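Local coordinates for protein probable ribose-5-phosphate isomerase B (Mycoplasma genitalium, PDB 6MU0) that probably interconverts ribulose 5-phosphate and ribose 5-phosphate, a step of the non-oxidative pentose phosphate pathway, at residues Asp62-Asn67 against Asn112-Cys117. Residues are numbered along the deposited sequence; the frame is centred on the assembly and turned at random.
Sequences DKVKKN and NANVLC
V64, near the end of helix 53-66, meets N114, just before strand 115-117, and V115, its first residue, one of the helix-on-sheet contacts of the Rossmann-like alpha/beta fold of the LacAB/RpiB family. It is a worked example of a polar residue entering a hydrophobic core by spending its polar atoms elsewhere and offering the flat of its amide to an aliphatic neighbour. The close packing is all on the inner side of the helix. With chi1 of 173°, V64 sets CG1 anti to its backbone N and directs this methyl onto the face of the N114 amide, almost directly above the central carbon, with CG1 3.6 Å from N114 CG. N114 ND2 is 3.7 Å from V64 CG1, and OD1 is only slightly farther, so the methyl sits over the middle of the group and not over one end. Three hydrogen bonds fix the rotation of that amide: OD1 accepts from L94 N, while ND2 donates to the carbonyls of G92 and S68. The side chain thereby ties the turn after the helix to the loop leading into strand 95-97, and its buried polar atoms are satisfied. The other methyl branch of V64 makes a looser, purely apolar contact with V115, whose neighbours also include V93 and A95. On the outer side of the helix, D62, K65 and K66 are exposed. Along the strand, L116 turns to the opposite sheet face and packs on helix 125-137. The contact is structural, the V115 side chain being about 13 Å from the bound ribulose-5-phosphate; its valine pair meets methyl to methyl, V64 CG2 4.1 Å from V115 CG2.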
loop_
_atom_site.group_PDB
_atom_site.type_symbol
_atom_site.label_atom_id
_atom_site.label_comp_id
_atom_site.label_asym_id
_atom_site.label_seq_id
_atom_site.Cartn_x
_atom_site.Cartn_y
_atom_site.Cartn_z
ATOM N N ASP A 62 4.940 7.041 6.550
ATOM C CA ASP A 62 5.019 7.705 7.847
ATOM C C ASP A 62 3.648 7.830 8.502
ATOM O O ASP A 62 3.554 7.793 9.731
ATOM C CB ASP A 62 5.698 9.070 7.718
ATOM C CG ASP A 62 7.217 8.974 7.632
ATOM O OD1 ASP A 62 7.798 7.977 8.112
ATOM O OD2 ASP A 62 7.834 9.918 7.094
ATOM N N LYS A 63 2.576 7.971 7.711
ATOM C CA LYS A 63 1.234 7.963 8.293
ATOM C C LYS A 63 0.874 6.577 8.812
ATOM O O LYS A 63 0.367 6.433 9.933
ATOM C CB LYS A 63 0.196 8.438 7.274
ATOM C CG LYS A 63 0.226 9.920 6.983
ATOM C CD LYS A 63 -0.257 10.728 8.174
ATOM C CE LYS A 63 -0.385 12.196 7.810
ATOM N NZ LYS A 63 -0.868 13.001 8.963
ATOM N N VAL A 64 1.112 5.540 8.002
ATOM C CA VAL A 64 0.793 4.181 8.430
ATOM C C VAL A 64 1.549 3.830 9.705
ATOM O O VAL A 64 0.998 3.200 10.612
ATOM C CB VAL A 64 1.044 3.184 7.282
ATOM C CG1 VAL A 64 0.891 1.747 7.761
ATOM C CG2 VAL A 64 0.086 3.475 6.141
ATOM N N LYS A 65 2.808 4.277 9.810
ATOM C CA LYS A 65 3.629 4.028 10.994
ATOM C C LYS A 65 2.947 4.469 12.288
ATOM O O LYS A 65 3.165 3.855 13.337
ATOM C CB LYS A 65 4.972 4.747 10.830
ATOM C CG LYS A 65 5.845 4.861 12.075
ATOM C CD LYS A 65 7.148 5.573 11.726
ATOM C CE LYS A 65 8.048 5.773 12.931
ATOM N NZ LYS A 65 9.318 6.446 12.535
ATOM N N LYS A 66 2.135 5.532 12.241
ATOM C CA LYS A 66 1.459 6.048 13.431
ATOM C C LYS A 66 0.302 5.164 13.887
ATOM O O LYS A 66 -0.110 5.240 15.051
ATOM C CB LYS A 66 0.929 7.454 13.140
ATOM C CG LYS A 66 2.009 8.466 12.792
ATOM C CD LYS A 66 1.427 9.700 12.116
ATOM C CE LYS A 66 0.400 10.397 12.992
ATOM N NZ LYS A 66 -0.187 11.581 12.302
ATOM N N ASN A 67 -0.252 4.349 12.993
ATOM C CA ASN A 67 -1.364 3.469 13.315
ATOM C C ASN A 67 -1.190 2.163 12.545
ATOM O O ASN A 67 -2.039 1.760 11.761
ATOM C CB ASN A 67 -2.701 4.132 13.000
ATOM C CG ASN A 67 -3.101 5.154 14.039
ATOM O OD1 ASN A 67 -3.513 4.800 15.141
ATOM N ND2 ASN A 67 -2.974 6.430 13.697
ATOM N N ASN A 112 0.563 -10.007 6.249
ATOM C CA ASN A 112 -0.031 -8.947 7.068
ATOM C C ASN A 112 0.347 -7.553 6.572
ATOM O O ASN A 112 0.555 -6.630 7.357
ATOM C CB ASN A 112 0.310 -9.103 8.550
ATOM C CG ASN A 112 -0.644 -8.345 9.434
ATOM O OD1 ASN A 112 -1.783 -8.085 9.045
ATOM N ND2 ASN A 112 -0.189 -7.972 10.626
ATOM N N ALA A 113 0.440 -7.389 5.256
ATOM C CA ALA A 113 0.917 -6.117 4.737
ATOM C C ALA A 113 -0.015 -4.989 5.151
ATOM O O ALA A 113 -1.237 -5.136 5.131
ATOM C CB ALA A 113 0.990 -6.174 3.214
ATOM N N ASN A 114 0.566 -3.850 5.522
ATOM C CA ASN A 114 -0.224 -2.645 5.731
ATOM C C ASN A 114 -0.007 -1.588 4.660
ATOM O O ASN A 114 -0.651 -0.536 4.715
ATOM C CB ASN A 114 -0.062 -2.074 7.148
ATOM C CG ASN A 114 1.382 -1.827 7.528
ATOM O OD1 ASN A 114 2.262 -1.716 6.671
ATOM N ND2 ASN A 114 1.637 -1.731 8.828
ATOM N N VAL A 115 0.843 -1.861 3.667
ATOM C CA VAL A 115 1.009 -0.997 2.510
ATOM C C VAL A 115 1.017 -1.877 1.269
ATOM O O VAL A 115 1.765 -2.864 1.198
ATOM C CB VAL A 115 2.287 -0.139 2.595
ATOM C CG1 VAL A 115 2.533 0.617 1.289
ATOM C CG2 VAL A 115 2.198 0.849 3.764
ATOM N N LEU A 116 0.160 -1.533 0.312
ATOM C CA LEU A 116 0.022 -2.228 -0.955
ATOM C C LEU A 116 0.696 -1.380 -2.024
ATOM O O LEU A 116 0.354 -0.203 -2.191
ATOM C CB LEU A 116 -1.467 -2.383 -1.265
ATOM C CG LEU A 116 -1.824 -2.954 -2.632
ATOM C CD1 LEU A 116 -1.334 -4.385 -2.778
ATOM C CD2 LEU A 116 -3.334 -2.862 -2.822
ATOM N N CYS A 117 1.647 -1.977 -2.742
ATOM C CA CYS A 117 2.409 -1.306 -3.786
ATOM C C CYS A 117 2.006 -1.864 -5.142
ATOM O O CYS A 117 1.925 -3.090 -5.316
ATOM C CB CYS A 117 3.907 -1.491 -3.557
ATOM S SG CYS A 117 4.438 -0.829 -1.952
#